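Local coordinates for protein dermonecrotic toxin (Pasteurella multocida, PDB 2EBF) that acts as a dermonecrotic, strongly mitogenic toxin that induces bone resorption and is associated with severe progressive atrophic rhinitis in pigs, at residues A[208-213]-A[259-264]; A[216-221]-A[296-301]. One frame throughout, in Å; residues are numbered along the deposited sequence.

Both contacts lie in the C2 part of the toxin's C-terminal region and share one loop, which leaves strand 205-207 and later enters helix 234-248. Along the chain the order is 208-213, 216-221, 259-264, 296-301, so the pairings cross. Contact 1 ties the start of that loop to the central strand of a three-stranded antiparallel sheet; contact 2 lays its next part on the end of helix 288-300. Their centres are about 13 Å apart, and they meet directly: Phe213 CD1 is 3.5 Å from Val299 CG2, and Leu296 also touches Phe213 and Ile263. Sheet, loop and helix are thereby packed into one apolar cluster.

Contact 1: A[208-213]-A[259-264]; sequences EDISVF and NSLYIG
The Phe213 ring meets the other segment at its edge: CZ lies 4.0 Å from Leu261 CD2, which sits near the ring plane. Ile210 CD1 also lies at the edge, in plane, 3.8 Å from Phe213 CE2, so two aliphatic tips border the rim, and Met295, Leu296 and Val299 of helix 288-300 pack on the same ring. Both Ile210 and Phe213 run roughly at right angles to Leu261. The packing is tightest at Ile210 CD1, only 3.3 Å from Leu261 CB, and chi2 of Ile210 (-34°) is off a staggered position; the exact place of that methyl is therefore a little doubtful.

Above this apolar patch, two hydrogen bonds cross the contact, one between backbones and one from a serine hydroxyl. Ile210 N donates to Asn259 O over 2.9 Å with a fairly straight N-H (155°), tilted a little from the carbonyl plane. Ser260 OG donates to Glu208 O at 2.6 Å, in the carbonyl plane and on a lone pair; OG, anti to its own carbonyl carbon, lies beside the backbone N, where it reaches this oxygen. Ile210 CG1 meanwhile rests against Asn259 O. On the loop side, Asp209 makes an Asx turn: OD2 accepts Ser211 N at 3.1 Å from above the carboxylate plane, and takes a weaker bond from Ser211 OG. That holds the carboxylate beside the turn in which Val212 N and Phe213 N bond back to Asp209 O and Ile210 O.

The contact continues from the antiparallel pairing of strands 205-207 and 260-263, in which Leu261 bonds to Ile207. Leu238 of helix 234-248 packs on both Ile210 and Phe213, and Leu242 of the same helix packs on Leu261.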
ATOM      1  N   GLU A 208      -3.858  17.358  26.660  1.00 37.93           N
ATOM      2  CA  GLU A 208      -3.331  17.012  27.977  1.00 38.96           C
ATOM      3  C   GLU A 208      -3.675  18.062  29.039  1.00 38.97           C
ATOM      4  O   GLU A 208      -4.094  17.720  30.141  1.00 38.78           O
ATOM      5  CB  GLU A 208      -1.813  16.792  27.893  1.00 38.71           C
ATOM      6  CG  GLU A 208      -1.153  16.421  29.216  1.00 39.72           C
ATOM      7  CD  GLU A 208       0.270  15.908  29.059  1.00 40.13           C
ATOM      8  OE1 GLU A 208       0.894  16.153  28.005  1.00 42.89           O
ATOM      9  OE2 GLU A 208       0.769  15.255  30.000  1.00 42.31           O
ATOM     10  N   ASP A 209      -3.493  19.333  28.693  1.00 39.49           N
ATOM     11  CA  ASP A 209      -3.802  20.432  29.602  1.00 39.84           C
ATOM     12  C   ASP A 209      -4.892  21.323  29.015  1.00 39.96           C
ATOM     13  O   ASP A 209      -4.654  22.084  28.078  1.00 39.66           O
ATOM     14  CB  ASP A 209      -2.538  21.245  29.905  1.00 39.84           C
ATOM     15  CG  ASP A 209      -2.721  22.223  31.056  1.00 40.37           C
ATOM     16  OD1 ASP A 209      -1.693  22.667  31.603  1.00 41.41           O
ATOM     17  OD2 ASP A 209      -3.872  22.552  31.422  1.00 40.15           O
ATOM     18  N   ILE A 210      -6.081  21.226  29.599  1.00 40.48           N
ATOM     19  CA  ILE A 210      -7.257  21.990  29.176  1.00 41.17           C
ATOM     20  C   ILE A 210      -7.070  23.523  29.176  1.00 41.44           C
ATOM     21  O   ILE A 210      -7.741  24.232  28.421  1.00 41.48           O
ATOM     22  CB  ILE A 210      -8.507  21.553  30.016  1.00 41.52           C
ATOM     23  CG1 ILE A 210      -9.037  20.192  29.535  1.00 41.45           C
ATOM     24  CG2 ILE A 210      -9.614  22.589  30.006  1.00 41.76           C
ATOM     25  CD1 ILE A 210      -8.888  19.949  28.055  1.00 42.21           C
ATOM     26  N   SER A 211      -6.154  24.018  30.008  1.00 41.53           N
ATOM     27  CA  SER A 211      -5.866  25.456  30.101  1.00 41.59           C
ATOM     28  C   SER A 211      -5.403  26.077  28.780  1.00 41.48           C
ATOM     29  O   SER A 211      -5.479  27.290  28.602  1.00 41.22           O
ATOM     30  CB  SER A 211      -4.835  25.737  31.204  1.00 41.69           C
ATOM     31  OG  SER A 211      -3.527  25.367  30.801  1.00 42.29           O
ATOM     32  N   VAL A 212      -4.919  25.236  27.866  1.00 41.89           N
ATOM     33  CA  VAL A 212      -4.509  25.656  26.519  1.00 42.02           C
ATOM     34  C   VAL A 212      -5.659  26.350  25.770  1.00 42.19           C
ATOM     35  O   VAL A 212      -5.433  27.177  24.882  1.00 41.82           O
ATOM     36  CB  VAL A 212      -3.968  24.454  25.690  1.00 42.27           C
ATOM     37  CG1 VAL A 212      -3.471  24.909  24.332  1.00 42.67           C
ATOM     38  CG2 VAL A 212      -2.830  23.765  26.425  1.00 42.51           C
ATOM     39  N   PHE A 213      -6.891  26.013  26.142  1.00 42.55           N
ATOM     40  CA  PHE A 213      -8.071  26.636  25.546  1.00 43.42           C
ATOM     41  C   PHE A 213      -8.225  28.106  25.926  1.00 43.95           C
ATOM     42  O   PHE A 213      -8.863  28.873  25.205  1.00 43.95           O
ATOM     43  CB  PHE A 213      -9.331  25.865  25.925  1.00 43.26           C
ATOM     44  CG  PHE A 213      -9.514  24.603  25.148  1.00 43.61           C
ATOM     45  CD1 PHE A 213      -9.857  24.645  23.800  1.00 43.42           C
ATOM     46  CD2 PHE A 213      -9.352  23.367  25.761  1.00 43.81           C
ATOM     47  CE1 PHE A 213     -10.028  23.474  23.070  1.00 43.74           C
ATOM     48  CE2 PHE A 213      -9.526  22.189  25.040  1.00 43.31           C
ATOM     49  CZ  PHE A 213      -9.863  22.244  23.693  1.00 43.42           C
ATOM     50  N   ASN A 259      -8.404  17.547  34.216  1.00 44.53           N
ATOM     51  CA  ASN A 259      -7.738  18.572  33.395  1.00 43.59           C
ATOM     52  C   ASN A 259      -7.282  18.118  31.995  1.00 42.64           C
ATOM     53  O   ASN A 259      -6.654  18.886  31.261  1.00 42.40           O
ATOM     54  CB  ASN A 259      -6.577  19.219  34.173  1.00 43.88           C
ATOM     55  CG  ASN A 259      -6.121  20.538  33.569  1.00 44.55           C
ATOM     56  OD1 ASN A 259      -4.969  20.672  33.152  1.00 45.68           O
ATOM     57  ND2 ASN A 259      -7.022  21.515  33.518  1.00 45.05           N
ATOM     58  N   SER A 260      -7.603  16.877  31.633  1.00 41.52           N
ATOM     59  CA  SER A 260      -7.295  16.356  30.298  1.00 40.57           C
ATOM     60  C   SER A 260      -8.562  16.009  29.522  1.00 40.02           C
ATOM     61  O   SER A 260      -9.495  15.424  30.076  1.00 39.74           O
ATOM     62  CB  SER A 260      -6.379  15.131  30.387  1.00 40.57           C
ATOM     63  OG  SER A 260      -5.109  15.474  30.918  1.00 39.86           O
ATOM     64  N   LEU A 261      -8.576  16.367  28.238  1.00 39.29           N
ATOM     65  CA  LEU A 261      -9.693  16.060  27.343  1.00 38.35           C
ATOM     66  C   LEU A 261      -9.330  14.921  26.394  1.00 38.32           C
ATOM     67  O   LEU A 261      -8.303  14.966  25.715  1.00 37.67           O
ATOM     68  CB  LEU A 261     -10.093  17.304  26.548  1.00 38.44           C
ATOM     69  CG  LEU A 261     -11.031  17.201  25.343  1.00 37.70           C
ATOM     70  CD1 LEU A 261     -12.460  16.923  25.767  1.00 37.67           C
ATOM     71  CD2 LEU A 261     -10.954  18.477  24.525  1.00 37.78           C
ATOM     72  N   TYR A 262     -10.191  13.909  26.361  1.00 37.89           N
ATOM     73  CA  TYR A 262      -9.990  12.712  25.554  1.00 37.65           C
ATOM     74  C   TYR A 262     -11.070  12.643  24.488  1.00 37.77           C
ATOM     75  O   TYR A 262     -12.261  12.768  24.793  1.00 37.47           O
ATOM     76  CB  TYR A 262     -10.046  11.468  26.441  1.00 37.64           C
ATOM     77  CG  TYR A 262      -9.004  11.468  27.537  1.00 37.80           C
ATOM     78  CD1 TYR A 262      -9.221  12.144  28.743  1.00 38.40           C
ATOM     79  CD2 TYR A 262      -7.799  10.801  27.369  1.00 37.29           C
ATOM     80  CE1 TYR A 262      -8.256  12.151  29.746  1.00 37.66           C
ATOM     81  CE2 TYR A 262      -6.827  10.803  28.362  1.00 37.70           C
ATOM     82  CZ  TYR A 262      -7.062  11.476  29.548  1.00 37.99           C
ATOM     83  OH  TYR A 262      -6.091  11.468  30.523  1.00 37.45           O
ATOM     84  N   ILE A 263     -10.645  12.450  23.239  1.00 37.47           N
ATOM     85  CA  ILE A 263     -11.547  12.496  22.095  1.00 37.40           C
ATOM     86  C   ILE A 263     -11.547  11.165  21.336  1.00 37.59           C
ATOM     87  O   ILE A 263     -10.481  10.596  21.046  1.00 37.20           O
ATOM     88  CB  ILE A 263     -11.189  13.681  21.156  1.00 37.26           C
ATOM     89  CG1 ILE A 263     -11.390  15.017  21.887  1.00 37.01           C
ATOM     90  CG2 ILE A 263     -12.011  13.636  19.870  1.00 37.71           C
ATOM     91  CD1 ILE A 263     -10.644  16.193  21.277  1.00 35.72           C
ATOM     92  N   GLY A 264     -12.749  10.682  21.019  1.00 37.40           N
ATOM     93  CA  GLY A 264     -12.929   9.428  20.289  1.00 37.27           C
ATOM     94  C   GLY A 264     -13.470   9.575  18.874  1.00 37.08           C
ATOM     95  O   GLY A 264     -13.526   8.595  18.132  1.00 37.38           O
TER

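Contact 2: A[216-221]-A[296-301]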
ATOM      1  N   ILE A 216      -6.007  30.807  23.686  1.00 49.34           N
ATOM      2  CA  ILE A 216      -6.430  31.222  22.343  1.00 50.02           C
ATOM      3  C   ILE A 216      -7.121  32.590  22.344  1.00 50.65           C
ATOM      4  O   ILE A 216      -7.658  33.024  23.364  1.00 50.63           O
ATOM      5  CB  ILE A 216      -7.317  30.152  21.635  1.00 49.92           C
ATOM      6  CG1 ILE A 216      -8.624  29.926  22.395  1.00 49.60           C
ATOM      7  CG2 ILE A 216      -6.535  28.844  21.455  1.00 49.81           C
ATOM      8  CD1 ILE A 216      -9.700  29.243  21.584  1.00 49.35           C
ATOM      9  N   GLN A 217      -7.097  33.247  21.187  1.00 51.41           N
ATOM     10  CA  GLN A 217      -7.578  34.623  21.032  1.00 52.23           C
ATOM     11  C   GLN A 217      -9.080  34.805  21.287  1.00 52.23           C
ATOM     12  O   GLN A 217      -9.485  35.757  21.963  1.00 52.35           O
ATOM     13  CB  GLN A 217      -7.208  35.145  19.640  1.00 52.53           C
ATOM     14  CG  GLN A 217      -7.336  36.654  19.474  1.00 54.16           C
ATOM     15  CD  GLN A 217      -6.594  37.177  18.253  1.00 55.87           C
ATOM     16  OE1 GLN A 217      -5.545  36.649  17.872  1.00 56.42           O
ATOM     17  NE2 GLN A 217      -7.133  38.226  17.640  1.00 56.64           N
ATOM     18  N   THR A 218      -9.893  33.897  20.750  1.00 52.10           N
ATOM     19  CA  THR A 218     -11.351  34.012  20.821  1.00 52.05           C
ATOM     20  C   THR A 218     -11.903  33.660  22.207  1.00 52.07           C
ATOM     21  O   THR A 218     -11.599  32.600  22.763  1.00 52.01           O
ATOM     22  CB  THR A 218     -12.043  33.148  19.730  1.00 52.02           C
ATOM     23  OG1 THR A 218     -11.467  33.438  18.450  1.00 51.97           O
ATOM     24  CG2 THR A 218     -13.548  33.421  19.676  1.00 51.93           C
ATOM     25  N   ASN A 219     -12.701  34.572  22.757  1.00 52.05           N
ATOM     26  CA  ASN A 219     -13.409  34.333  24.007  1.00 52.09           C
ATOM     27  C   ASN A 219     -14.800  33.792  23.716  1.00 52.14           C
ATOM     28  O   ASN A 219     -15.780  34.540  23.691  1.00 51.98           O
ATOM     29  CB  ASN A 219     -13.503  35.615  24.838  1.00 52.07           C
ATOM     30  CG  ASN A 219     -12.166  36.053  25.397  1.00 52.37           C
ATOM     31  OD1 ASN A 219     -11.376  35.236  25.879  1.00 52.03           O
ATOM     32  ND2 ASN A 219     -11.907  37.356  25.346  1.00 52.83           N
ATOM     33  N   TYR A 220     -14.874  32.484  23.493  1.00 52.19           N
ATOM     34  CA  TYR A 220     -16.142  31.822  23.212  1.00 52.19           C
ATOM     35  C   TYR A 220     -17.131  31.954  24.382  1.00 52.19           C
ATOM     36  O   TYR A 220     -18.342  31.794  24.207  1.00 51.89           O
ATOM     37  CB  TYR A 220     -15.913  30.354  22.833  1.00 52.22           C
ATOM     38  CG  TYR A 220     -15.128  30.162  21.548  1.00 52.07           C
ATOM     39  CD1 TYR A 220     -13.760  29.923  21.577  1.00 52.04           C
ATOM     40  CD2 TYR A 220     -15.760  30.219  20.303  1.00 52.32           C
ATOM     41  CE1 TYR A 220     -13.035  29.746  20.400  1.00 52.33           C
ATOM     42  CE2 TYR A 220     -15.044  30.042  19.120  1.00 52.18           C
ATOM     43  CZ  TYR A 220     -13.680  29.803  19.177  1.00 52.40           C
ATOM     44  OH  TYR A 220     -12.961  29.627  18.016  1.00 52.24           O
ATOM     45  N   TRP A 221     -16.603  32.269  25.563  1.00 52.19           N
ATOM     46  CA  TRP A 221     -17.411  32.416  26.779  1.00 52.34           C
ATOM     47  C   TRP A 221     -18.214  33.721  26.820  1.00 52.37           C
ATOM     48  O   TRP A 221     -19.204  33.827  27.555  1.00 52.24           O
ATOM     49  CB  TRP A 221     -16.537  32.264  28.032  1.00 52.39           C
ATOM     50  CG  TRP A 221     -15.320  33.143  28.047  1.00 52.61           C
ATOM     51  CD1 TRP A 221     -14.117  32.894  27.443  1.00 52.45           C
ATOM     52  CD2 TRP A 221     -15.182  34.407  28.709  1.00 52.72           C
ATOM     53  NE1 TRP A 221     -13.243  33.925  27.687  1.00 52.39           N
ATOM     54  CE2 TRP A 221     -13.871  34.868  28.458  1.00 52.53           C
ATOM     55  CE3 TRP A 221     -16.042  35.197  29.487  1.00 52.66           C
ATOM     56  CZ2 TRP A 221     -13.396  36.083  28.958  1.00 52.58           C
ATOM     57  CZ3 TRP A 221     -15.571  36.404  29.984  1.00 52.38           C
ATOM     58  CH2 TRP A 221     -14.261  36.836  29.714  1.00 52.68           C
ATOM     59  N   LEU A 296     -10.916  23.776  19.208  1.00 40.92           N
ATOM     60  CA  LEU A 296      -9.924  22.731  18.925  1.00 40.19           C
ATOM     61  C   LEU A 296      -9.012  23.175  17.794  1.00 39.84           C
ATOM     62  O   LEU A 296      -7.787  23.067  17.893  1.00 39.36           O
ATOM     63  CB  LEU A 296     -10.586  21.411  18.537  1.00 40.26           C
ATOM     64  CG  LEU A 296     -11.064  20.428  19.603  1.00 40.36           C
ATOM     65  CD1 LEU A 296     -11.549  19.171  18.905  1.00 40.54           C
ATOM     66  CD2 LEU A 296      -9.962  20.084  20.592  1.00 40.90           C
ATOM     67  N   GLN A 297      -9.624  23.684  16.726  1.00 39.25           N
ATOM     68  CA  GLN A 297      -8.887  24.139  15.556  1.00 39.16           C
ATOM     69  C   GLN A 297      -8.066  25.394  15.847  1.00 38.89           C
ATOM     70  O   GLN A 297      -7.016  25.600  15.242  1.00 38.58           O
ATOM     71  CB  GLN A 297      -9.832  24.357  14.372  1.00 39.09           C
ATOM     72  CG  GLN A 297     -10.436  23.060  13.834  1.00 39.12           C
ATOM     73  CD  GLN A 297     -11.362  23.276  12.656  1.00 39.89           C
ATOM     74  OE1 GLN A 297     -11.043  22.902  11.524  1.00 41.73           O
ATOM     75  NE2 GLN A 297     -12.515  23.888  12.911  1.00 39.99           N
ATOM     76  N   GLU A 298      -8.545  26.231  16.769  1.00 38.71           N
ATOM     77  CA  GLU A 298      -7.764  27.395  17.196  1.00 38.66           C
ATOM     78  C   GLU A 298      -6.555  26.980  18.018  1.00 37.84           C
ATOM     79  O   GLU A 298      -5.454  27.495  17.799  1.00 38.00           O
ATOM     80  CB  GLU A 298      -8.619  28.422  17.946  1.00 38.92           C
ATOM     81  CG  GLU A 298      -9.427  29.289  16.996  1.00 40.99           C
ATOM     82  CD  GLU A 298      -9.911  30.595  17.606  1.00 42.67           C
ATOM     83  OE1 GLU A 298      -9.367  31.039  18.647  1.00 43.63           O
ATOM     84  OE2 GLU A 298     -10.841  31.183  17.014  1.00 44.53           O
ATOM     85  N   VAL A 299      -6.757  26.044  18.945  1.00 37.14           N
ATOM     86  CA  VAL A 299      -5.648  25.461  19.710  1.00 36.68           C
ATOM     87  C   VAL A 299      -4.611  24.829  18.777  1.00 36.60           C
ATOM     88  O   VAL A 299      -3.407  24.990  18.986  1.00 36.01           O
ATOM     89  CB  VAL A 299      -6.140  24.427  20.759  1.00 36.77           C
ATOM     90  CG1 VAL A 299      -4.968  23.659  21.368  1.00 36.91           C
ATOM     91  CG2 VAL A 299      -6.924  25.118  21.861  1.00 36.50           C
ATOM     92  N   GLN A 300      -5.094  24.138  17.743  1.00 36.54           N
ATOM     93  CA  GLN A 300      -4.248  23.466  16.760  1.00 37.27           C
ATOM     94  C   GLN A 300      -3.277  24.425  16.074  1.00 37.83           C
ATOM     95  O   GLN A 300      -2.103  24.097  15.881  1.00 37.61           O
ATOM     96  CB  GLN A 300      -5.129  22.766  15.722  1.00 37.15           C
ATOM     97  CG  GLN A 300      -4.377  22.125  14.570  1.00 36.52           C
ATOM     98  CD  GLN A 300      -5.268  21.812  13.388  1.00 35.94           C
ATOM     99  OE1 GLN A 300      -4.789  21.680  12.261  1.00 38.19           O
ATOM    100  NE2 GLN A 300      -6.565  21.689  13.634  1.00 33.96           N
ATOM    101  N   GLY A 301      -3.775  25.605  15.708  1.00 38.50           N
ATOM    102  CA  GLY A 301      -2.955  26.632  15.074  1.00 39.35           C
ATOM    103  C   GLY A 301      -2.350  26.207  13.747  1.00 39.95           C
ATOM    104  O   GLY A 301      -3.046  25.681  12.875  1.00 40.27           O
TER
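Ile216 lies across the last turn of helix 288-300: its CG2 touches Val299 CG2 at 3.8 Å, while CD1 overlaps the aliphatic part of Glu298, 3.9 Å from CB. This is loop-on-helix packing near the surface of the C2 part of the toxin, and the helix ends right there, Gly301 leaving helical geometry with a positive phi. Ile216 reaches two neighbouring helix residues because its branches split, with CG1 held between the backbone N and the carbonyl carbon (chi1 63°) and CG2 beside the N.

Glu298 supplies the polar half. Its chain runs extended beyond CG and brings the carboxylate out over the loop, where one oxygen, OE2, is approached by two hydroxyls. Thr218 OG1 donates at 2.7 Å onto the syn lone pair, on the side of OE1. Tyr220 OH comes at 2.8 Å in a weak bond, from the opposite direction to the glutamate chain, with ring and carboxylate planes 51° apart. The two hydroxyls, one weakly bound, probably restrict the rotation of the carboxylate and would probably favour its charged form. The other oxygen, OE1, lies 3.5 Å from Ile216 CD1.

The loop also braces the tyrosine itself. Thr218 CG2 sits over the centre of the ring, 3.6 Å above its plane, and Ile216 CD1 meets the ring edge in plane. Beyond it Asn234, at the start of helix 234-248, holds Thr218 O through ND2. Tyr220 also packs on Leu237 of that helix and on Met295, about one turn before Glu298 in helix 288-300. Thr218 thus serves ring and carboxylate together: besides the methyl on the tyrosine, its CB lies 3.6 Å from both OE1 and OE2 of Glu298.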